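Long-range contacts in DNA polymerase III subunit beta (PDB 4S3I), which forms a sliding clamp that tethers DNA polymerases and other proteins to DNA and makes them processive: residues S258-K263 / T336-L341; E265-I270 / F326-L331; V137-K142 / A365-L370. All blocks are in the same frame, centred on the assembly; numbering follows the deposited sequence.

Interaction 1. Residues S258-K263 / T336-L341; sequences SFTLGK and TTQFVL
Phe259 and Leu261 pair with Leu341 and Phe339 in antiparallel, hydrogen-bonded register, each pair joined by two backbone bonds; Leu261 N reaches Phe339 O at 2.8 Å, nearly straight at 170°. Thr260 and Val340 form the non-hydrogen-bonded pair between them. Past Gly262, which is the N-cap of the following helix, Lys263 N still bonds to Thr337 O (3.1 Å). The Lys263 chain bends at chi3 (67°), turning CE toward Thr336 O; NZ then donates to that oxygen at 3.0 Å from above the carbonyl plane, and Leu334 O is a second acceptor for the same ammonium. Thr336 OG1 in turn donates to Gln338 O. Both strands belong to the C-terminal domain of the DNA-clamp fold; 257-262, an outermost strand of the eight-stranded sheet within the chain, leads straight into helix 263-273. Apolar contacts gather on the sheet face of Phe259, Leu261, Phe339 and Leu341. Leu261 CB lies over the Phe339 ring, 4.0 Å from its centroid, in a CH-pi contact, while Gly262 O meets the ring edge in plane. Leu261 CD1 packs on Leu341 CB at 3.9 Å. On the other face, Thr260 sets OG1 against Val340 CG2 and CG2 against Gln338 NE2.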
loop_
_atom_site.group_PDB
_atom_site.type_symbol
_atom_site.label_atom_id
_atom_site.label_comp_id
_atom_site.label_asym_id
_atom_site.label_seq_id
_atom_site.Cartn_x
_atom_site.Cartn_y
_atom_site.Cartn_z
ATOM N N SER A 258 28.222 26.994 14.120
ATOM C CA SER A 258 28.032 25.565 13.883
ATOM C C SER A 258 27.600 24.839 15.164
ATOM O O SER A 258 28.346 24.797 16.145
ATOM C CB SER A 258 29.314 24.930 13.353
ATOM O OG SER A 258 29.650 25.439 12.078
ATOM N N PHE A 259 26.409 24.246 15.146
ATOM C CA PHE A 259 25.897 23.538 16.320
ATOM C C PHE A 259 25.860 22.026 16.116
ATOM O O PHE A 259 25.378 21.552 15.089
ATOM C CB PHE A 259 24.486 24.022 16.633
ATOM C CG PHE A 259 24.337 25.522 16.629
ATOM C CD1 PHE A 259 24.913 26.291 17.632
ATOM C CD2 PHE A 259 23.596 26.159 15.638
ATOM C CE1 PHE A 259 24.754 27.683 17.643
ATOM C CE2 PHE A 259 23.426 27.549 15.641
ATOM C CZ PHE A 259 24.007 28.311 16.649
ATOM N N THR A 260 26.368 21.270 17.085
ATOM C CA THR A 260 26.277 19.810 17.052
ATOM C C THR A 260 25.019 19.408 17.838
ATOM O O THR A 260 24.909 19.687 19.028
ATOM C CB THR A 260 27.532 19.166 17.645
ATOM O OG1 THR A 260 28.675 19.592 16.888
ATOM C CG2 THR A 260 27.445 17.645 17.610
ATOM N N LEU A 261 24.059 18.791 17.156
ATOM C CA LEU A 261 22.715 18.564 17.710
ATOM C C LEU A 261 22.280 17.107 17.558
ATOM O O LEU A 261 22.867 16.360 16.772
ATOM C CB LEU A 261 21.720 19.483 17.011
ATOM C CG LEU A 261 22.064 20.971 17.082
ATOM C CD1 LEU A 261 21.367 21.763 15.980
ATOM C CD2 LEU A 261 21.705 21.548 18.468
ATOM N N GLY A 262 21.238 16.702 18.286
ATOM C CA GLY A 262 20.797 15.317 18.264
ATOM C C GLY A 262 19.865 15.035 17.092
ATOM O O GLY A 262 18.809 15.679 16.954
ATOM N N LYS A 263 20.237 14.066 16.257
ATOM C CA LYS A 263 19.484 13.811 15.029
ATOM C C LYS A 263 18.059 13.322 15.312
ATOM O O LYS A 263 17.095 13.920 14.831
ATOM C CB LYS A 263 20.218 12.812 14.114
ATOM C CG LYS A 263 19.517 12.609 12.756
ATOM C CD LYS A 263 20.211 11.525 11.868
ATOM C CE LYS A 263 20.103 10.117 12.449
ATOM N NZ LYS A 263 20.943 9.111 11.670
ATOM N N THR A 336 24.909 9.440 10.982
ATOM C CA THR A 336 25.463 9.576 12.343
ATOM C C THR A 336 24.348 9.895 13.323
ATOM O O THR A 336 23.309 10.372 12.915
ATOM C CB THR A 336 26.484 10.712 12.400
ATOM O OG1 THR A 336 25.919 11.873 11.772
ATOM C CG2 THR A 336 27.773 10.320 11.664
ATOM N N THR A 337 24.584 9.674 14.619
ATOM C CA THR A 337 23.554 9.915 15.639
ATOM C C THR A 337 23.390 11.395 15.936
ATOM O O THR A 337 22.386 11.818 16.499
ATOM C CB THR A 337 23.888 9.195 16.935
ATOM O OG1 THR A 337 25.013 9.842 17.537
ATOM C CG2 THR A 337 24.232 7.723 16.650
ATOM N N GLN A 338 24.403 12.179 15.583
ATOM C CA GLN A 338 24.359 13.625 15.759
ATOM C C GLN A 338 24.550 14.297 14.426
ATOM O O GLN A 338 25.066 13.684 13.492
ATOM C CB GLN A 338 25.453 14.080 16.737
ATOM C CG GLN A 338 25.330 13.470 18.115
ATOM C CD GLN A 338 26.370 14.017 19.085
ATOM O OE1 GLN A 338 27.564 13.716 18.974
ATOM N NE2 GLN A 338 25.924 14.856 20.023
ATOM N N PHE A 339 24.140 15.550 14.328
ATOM C CA PHE A 339 24.351 16.297 13.111
ATOM C C PHE A 339 24.889 17.681 13.440
ATOM O O PHE A 339 24.791 18.157 14.580
ATOM C CB PHE A 339 23.068 16.401 12.259
ATOM C CG PHE A 339 21.999 17.310 12.840
ATOM C CD1 PHE A 339 21.126 16.840 13.822
ATOM C CD2 PHE A 339 21.838 18.611 12.368
ATOM C CE1 PHE A 339 20.130 17.665 14.357
ATOM C CE2 PHE A 339 20.850 19.439 12.886
ATOM C CZ PHE A 339 19.981 18.962 13.890
ATOM N N VAL A 340 25.459 18.322 12.434
ATOM C CA VAL A 340 25.937 19.674 12.587
ATOM C C VAL A 340 25.095 20.590 11.746
ATOM O O VAL A 340 24.884 20.347 10.546
ATOM C CB VAL A 340 27.413 19.790 12.212
ATOM C CG1 VAL A 340 27.854 21.254 12.267
ATOM C CG2 VAL A 340 28.248 18.928 13.143
ATOM N N LEU A 341 24.594 21.634 12.386
ATOM C CA LEU A 341 23.832 22.659 11.702
ATOM C C LEU A 341 24.727 23.888 11.597
ATOM O O LEU A 341 25.112 24.462 12.623
ATOM C CB LEU A 341 22.576 22.992 12.516
ATOM C CG LEU A 341 21.805 24.229 12.069
ATOM C CD1 LEU A 341 21.223 23.987 10.705
ATOM C CD2 LEU A 341 20.685 24.571 13.065
#

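Interaction 2. Residues E265-I270 / F326-L331; sequences EFKESI and FFLEAL
Helices 265-270 and 326-331 run roughly antiparallel, their axes 10.0 Å apart at closest approach and 154° between directions, with Lys267 and Leu328 the nearest pair of CA atoms. No direct hydrogen bond crosses between them, and the gap is filled by side chains. Ile270 carries the tightest part. Its CD1 comes to 3.3 Å from Phe327 CD1, the two side chains crossing at about a right angle, while the Ile270 and Leu328 side chains slide past each other in opposite directions, CG2 of Ile270 meeting Leu328 CG at 3.5 Å. Chi1 (-70°) sets CG2 toward Leu328 and sends CG1 the other way; chi2 (162°) then carries CD1 on to Phe327. Leu328 CD2 passes Lys267 CB and lies 3.6 Å from Lys267 CA. Leu331 CD1 touches Phe266 CB and Lys267 CG, and also sits in plane at the edge of the Phe327 ring within its own helix. Phe266 CD2 and Phe327 CE1 meet more loosely, at 4.1 Å; the Phe266 ring is further held edge-to-face by Phe291 and Phe339. This is the helix pair of one DNA-clamp domain, packed on its sheets: Phe327 and Leu331 rest on Ile352, Phe266 on Ala289. In the clamp family such helices line the inside of the ring, and Glu268 makes a salt bridge to Lys85 of the second subunit. Lys267 runs out extended, its aliphatic chain lying against Leu331, and NZ donates to a water (2.6 Å) that lies 3.0 Å from Leu331 O; a salt bridge to Glu264 also holds the ammonium. The contact is therefore apolar through its middle, with polar linkage confined to one margin, where a water and the lysine join the helices indirectly.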
loop_
_atom_site.group_PDB
_atom_site.type_symbol
_atom_site.label_atom_id
_atom_site.label_comp_id
_atom_site.label_asym_id
_atom_site.label_seq_id
_atom_site.Cartn_x
_atom_site.Cartn_y
_atom_site.Cartn_z
ATOM N N GLU A 265 16.280 13.267 18.111
ATOM C CA GLU A 265 15.471 14.235 18.854
ATOM C C GLU A 265 14.915 15.322 17.946
ATOM O O GLU A 265 13.751 15.715 18.069
ATOM C CB GLU A 265 16.266 14.885 19.988
ATOM C CG GLU A 265 16.415 14.015 21.221
ATOM C CD GLU A 265 16.993 14.796 22.398
ATOM O OE1 GLU A 265 17.889 15.644 22.168
ATOM O OE2 GLU A 265 16.539 14.566 23.542
ATOM N N PHE A 266 15.748 15.824 17.053
ATOM C CA PHE A 266 15.265 16.803 16.085
ATOM C C PHE A 266 14.201 16.233 15.127
ATOM O O PHE A 266 13.212 16.908 14.855
ATOM C CB PHE A 266 16.436 17.461 15.321
ATOM C CG PHE A 266 16.940 18.712 15.992
ATOM C CD1 PHE A 266 17.553 18.642 17.242
ATOM C CD2 PHE A 266 16.741 19.951 15.411
ATOM C CE1 PHE A 266 17.988 19.817 17.898
ATOM C CE2 PHE A 266 17.175 21.120 16.048
ATOM C CZ PHE A 266 17.794 21.049 17.298
ATOM N N LYS A 267 14.415 15.018 14.611
ATOM C CA LYS A 267 13.416 14.378 13.754
ATOM C C LYS A 267 12.087 14.295 14.499
ATOM O O LYS A 267 11.047 14.645 13.969
ATOM C CB LYS A 267 13.837 12.955 13.348
ATOM C CG LYS A 267 14.896 12.837 12.243
ATOM C CD LYS A 267 15.165 11.339 11.974
ATOM C CE LYS A 267 16.214 11.121 10.891
ATOM N NZ LYS A 267 16.429 9.656 10.650
ATOM N N GLU A 268 12.147 13.830 15.741
ATOM C CA GLU A 268 10.942 13.584 16.524
ATOM C C GLU A 268 10.209 14.905 16.803
ATOM O O GLU A 268 8.981 14.993 16.703
ATOM C CB GLU A 268 11.327 12.865 17.819
ATOM C CG GLU A 268 10.179 12.361 18.645
ATOM C CD GLU A 268 10.653 11.752 19.965
ATOM O OE1 GLU A 268 9.791 11.322 20.767
ATOM O OE2 GLU A 268 11.886 11.711 20.200
ATOM N N SER A 269 10.975 15.946 17.103
ATOM C CA SER A 269 10.406 17.245 17.446
ATOM C C SER A 269 9.791 17.924 16.223
ATOM O O SER A 269 8.712 18.518 16.308
ATOM C CB SER A 269 11.480 18.131 18.085
ATOM O OG SER A 269 11.888 17.590 19.331
ATOM N N ILE A 270 10.486 17.825 15.093
ATOM C CA ILE A 270 10.015 18.402 13.836
ATOM C C ILE A 270 8.747 17.715 13.316
ATOM O O ILE A 270 7.798 18.386 12.888
ATOM C CB ILE A 270 11.129 18.371 12.784
ATOM C CG1 ILE A 270 12.202 19.389 13.179
ATOM C CG2 ILE A 270 10.580 18.678 11.394
ATOM C CD1 ILE A 270 13.523 19.177 12.489
ATOM N N PHE A 326 11.895 19.568 4.400
ATOM C CA PHE A 326 13.287 19.623 3.918
ATOM C C PHE A 326 14.242 19.263 5.048
ATOM O O PHE A 326 15.196 18.497 4.866
ATOM C CB PHE A 326 13.660 21.005 3.375
ATOM C CG PHE A 326 12.871 21.431 2.162
ATOM C CD1 PHE A 326 12.004 20.552 1.520
ATOM C CD2 PHE A 326 13.002 22.718 1.667
ATOM C CE1 PHE A 326 11.276 20.958 0.407
ATOM C CE2 PHE A 326 12.283 23.130 0.553
ATOM C CZ PHE A 326 11.420 22.251 -0.076
ATOM N N PHE A 327 13.984 19.820 6.223
ATOM C CA PHE A 327 14.860 19.581 7.359
ATOM C C PHE A 327 14.864 18.093 7.669
ATOM O O PHE A 327 15.914 17.489 7.895
ATOM C CB PHE A 327 14.365 20.381 8.572
ATOM C CG PHE A 327 15.453 20.750 9.548
ATOM C CD1 PHE A 327 15.999 19.794 10.398
ATOM C CD2 PHE A 327 15.928 22.062 9.616
ATOM C CE1 PHE A 327 17.011 20.133 11.330
ATOM C CE2 PHE A 327 16.937 22.418 10.527
ATOM C CZ PHE A 327 17.481 21.442 11.390
ATOM N N LEU A 328 13.680 17.488 7.681
ATOM C CA LEU A 328 13.590 16.061 7.977
ATOM C C LEU A 328 14.340 15.248 6.933
ATOM O O LEU A 328 15.079 14.316 7.266
ATOM C CB LEU A 328 12.131 15.597 8.042
ATOM C CG LEU A 328 11.384 15.941 9.311
ATOM C CD1 LEU A 328 9.909 15.536 9.203
ATOM C CD2 LEU A 328 12.049 15.260 10.505
ATOM N N GLU A 329 14.153 15.595 5.664
ATOM C CA GLU A 329 14.833 14.839 4.624
ATOM C C GLU A 329 16.348 14.986 4.736
ATOM O O GLU A 329 17.079 14.030 4.525
ATOM C CB GLU A 329 14.298 15.204 3.227
ATOM C CG GLU A 329 12.831 14.779 3.061
ATOM C CD GLU A 329 12.308 14.906 1.629
ATOM O OE1 GLU A 329 11.394 14.138 1.275
ATOM O OE2 GLU A 329 12.789 15.773 0.870
ATOM N N ALA A 330 16.816 16.174 5.104
ATOM C CA ALA A 330 18.264 16.361 5.285
ATOM C C ALA A 330 18.792 15.470 6.410
ATOM O O ALA A 330 19.891 14.919 6.320
ATOM C CB ALA A 330 18.592 17.821 5.540
ATOM N N LEU A 331 17.991 15.292 7.460
ATOM C CA LEU A 331 18.416 14.451 8.576
ATOM C C LEU A 331 18.375 12.968 8.178
ATOM O O LEU A 331 19.255 12.184 8.550
ATOM C CB LEU A 331 17.539 14.701 9.810
ATOM C CG LEU A 331 17.622 16.098 10.439
ATOM C CD1 LEU A 331 16.721 16.154 11.656
ATOM C CD2 LEU A 331 19.080 16.484 10.813
HETATM O O HOH W 1 18.834 9.392 9.584
#

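Interaction 3. Residues V137-K142 / A365-L370; sequences VDAFKK and AKISTL
Asp138 and Lys142, one turn apart on helix 135-143, grip the backbone of Ala365 from both its N-H and its carbonyl. The contact joins the central clamp domain to the C-terminal one: segment 365-370 runs into strand 368-371, which pairs with strand 179-185 in the sheet shared by the two domains, and the helix lies beside that junction. The close-packed side is apolar. Ala139 CB meets Ala365 CB at 3.7 Å, and Ile367 CG1 lies 3.7 Å from Lys142 CB, with its CD1 reaching Lys142 CD and the Ala139 backbone. Thr183 on the neighbouring strand touches both Ala139 and Ile367, and Leu185 touches Ala365. The polar side is more open: Asp138 and Lys142 are partly exposed and a water takes part. CG of Asp138, anti to the backbone N (chi1 -172°), holds the carboxylate out toward Ala365, and chi2 (47°) turns it so that OD2 accepts from Ala365 N at 2.9 Å through its anti lone pair. The same oxygen takes Lys142 NZ on its syn side at 2.8 Å, 20° out of the carboxylate plane, in a salt bridge along the helix, so two donors grip it; the lysine probably stabilises the carboxylate's negative charge. The extended Lys142 chain also sends NZ to Ala365 O at 2.9 Å, nearly along the C=O axis. A water completes the link, accepting from Lys142 NZ at 3.1 Å and from Ile367 N at 3.0 Å.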
loop_
_atom_site.group_PDB
_atom_site.type_symbol
_atom_site.label_atom_id
_atom_site.label_comp_id
_atom_site.label_asym_id
_atom_site.label_seq_id
_atom_site.Cartn_x
_atom_site.Cartn_y
_atom_site.Cartn_z
ATOM N N VAL A 137 25.581 4.007 -4.719
ATOM C CA VAL A 137 24.125 3.900 -4.595
ATOM C C VAL A 137 23.642 4.507 -3.273
ATOM O O VAL A 137 22.482 4.907 -3.144
ATOM C CB VAL A 137 23.591 2.461 -4.773
ATOM C CG1 VAL A 137 24.187 1.815 -6.031
ATOM C CG2 VAL A 137 23.871 1.605 -3.527
ATOM N N ASP A 138 24.534 4.557 -2.291
ATOM C CA ASP A 138 24.221 5.218 -1.029
ATOM C C ASP A 138 24.025 6.709 -1.298
ATOM O O ASP A 138 23.057 7.310 -0.849
ATOM C CB ASP A 138 25.355 4.988 -0.025
ATOM C CG ASP A 138 25.005 5.484 1.377
ATOM O OD1 ASP A 138 23.894 5.180 1.854
ATOM O OD2 ASP A 138 25.837 6.179 2.002
ATOM N N ALA A 139 24.950 7.296 -2.050
ATOM C CA ALA A 139 24.828 8.688 -2.460
ATOM C C ALA A 139 23.541 8.909 -3.258
ATOM O O ALA A 139 22.826 9.881 -3.035
ATOM C CB ALA A 139 26.064 9.118 -3.279
ATOM N N PHE A 140 23.257 8.014 -4.202
ATOM C CA PHE A 140 22.060 8.136 -5.032
ATOM C C PHE A 140 20.800 8.094 -4.161
ATOM O O PHE A 140 19.894 8.912 -4.313
ATOM C CB PHE A 140 21.992 6.999 -6.077
ATOM C CG PHE A 140 22.931 7.167 -7.236
ATOM C CD1 PHE A 140 23.673 8.330 -7.397
ATOM C CD2 PHE A 140 23.053 6.159 -8.189
ATOM C CE1 PHE A 140 24.539 8.484 -8.473
ATOM C CE2 PHE A 140 23.916 6.304 -9.273
ATOM C CZ PHE A 140 24.657 7.470 -9.414
ATOM N N LYS A 141 20.740 7.131 -3.255
ATOM C CA LYS A 141 19.533 6.978 -2.441
ATOM C C LYS A 141 19.350 8.174 -1.504
ATOM O O LYS A 141 18.224 8.587 -1.205
ATOM C CB LYS A 141 19.595 5.676 -1.638
ATOM C CG LYS A 141 18.302 5.325 -0.924
ATOM C CD LYS A 141 18.546 4.349 0.229
ATOM C CE LYS A 141 17.239 4.012 0.946
ATOM N NZ LYS A 141 17.444 3.438 2.313
ATOM N N LYS A 142 20.458 8.752 -1.054
ATOM C CA LYS A 142 20.378 9.830 -0.073
ATOM C C LYS A 142 19.986 11.142 -0.727
ATOM O O LYS A 142 19.347 11.994 -0.117
ATOM C CB LYS A 142 21.703 9.956 0.688
ATOM C CG LYS A 142 21.860 8.920 1.782
ATOM C CD LYS A 142 23.262 8.947 2.416
ATOM C CE LYS A 142 23.355 7.975 3.601
ATOM N NZ LYS A 142 24.780 7.788 4.011
ATOM N N ALA A 365 28.533 7.063 1.630
ATOM C CA ALA A 365 28.641 8.447 1.200
ATOM C C ALA A 365 28.198 9.328 2.366
ATOM O O ALA A 365 27.251 8.974 3.070
ATOM C CB ALA A 365 27.759 8.693 0.004
ATOM N N LYS A 366 28.842 10.478 2.553
ATOM C CA LYS A 366 28.340 11.456 3.523
ATOM C C LYS A 366 27.755 12.655 2.803
ATOM O O LYS A 366 28.466 13.419 2.154
ATOM C CB LYS A 366 29.432 11.889 4.499
ATOM C CG LYS A 366 30.122 10.729 5.198
ATOM C CD LYS A 366 31.014 11.235 6.318
ATOM C CE LYS A 366 31.812 10.102 6.942
ATOM N NZ LYS A 366 32.770 10.672 7.944
ATOM N N ILE A 367 26.444 12.801 2.926
ATOM C CA ILE A 367 25.694 13.811 2.197
ATOM C C ILE A 367 25.510 15.033 3.095
ATOM O O ILE A 367 25.237 14.892 4.288
ATOM C CB ILE A 367 24.294 13.268 1.774
ATOM C CG1 ILE A 367 24.374 12.504 0.445
ATOM C CG2 ILE A 367 23.295 14.404 1.593
ATOM C CD1 ILE A 367 25.418 11.421 0.381
ATOM N N SER A 368 25.674 16.221 2.519
ATOM C CA SER A 368 25.423 17.476 3.212
ATOM C C SER A 368 24.290 18.134 2.465
ATOM O O SER A 368 24.206 17.999 1.240
ATOM C CB SER A 368 26.671 18.378 3.155
ATOM O OG SER A 368 27.772 17.757 3.785
ATOM N N THR A 369 23.415 18.838 3.177
ATOM C CA THR A 369 22.331 19.545 2.516
ATOM C C THR A 369 22.341 21.033 2.858
ATOM O O THR A 369 22.393 21.421 4.038
ATOM C CB THR A 369 20.954 18.952 2.870
ATOM O OG1 THR A 369 20.920 17.551 2.555
ATOM C CG2 THR A 369 19.857 19.677 2.089
ATOM N N LEU A 370 22.292 21.860 1.823
ATOM C CA LEU A 370 22.205 23.304 1.988
ATOM C C LEU A 370 20.765 23.730 1.712
ATOM O O LEU A 370 20.194 23.350 0.690
ATOM C CB LEU A 370 23.167 24.004 1.024
ATOM C CG LEU A 370 23.121 25.531 1.091
ATOM C CD1 LEU A 370 23.876 26.039 2.318
ATOM C CD2 LEU A 370 23.658 26.173 -0.185
HETATM O O HOH W 2 25.112 10.796 4.785
#

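Followed from the N terminus, the first segment of these contacts is on helix 135-143, whose partner in interaction 3 arrives 223 residues later, closing the widest of the three loops and joining the central and C-terminal domains. Within it, strand 257-262 leads into helix 263-273; interaction 1 closes on strand 338-343, and interaction 2, inside that loop, closes helix 263-273 on helix 324-332, which precedes strand 338-343. The three therefore nest without crossing. Interactions 1 and 2 touch, Phe339 of the strand pair packing against both helices at Phe266 and Leu331. Interaction 2 also meets interaction 3 where Ala330 CB lies 3.7 Å from Thr369 CB. Interactions 1 and 3 share one sheet without touching.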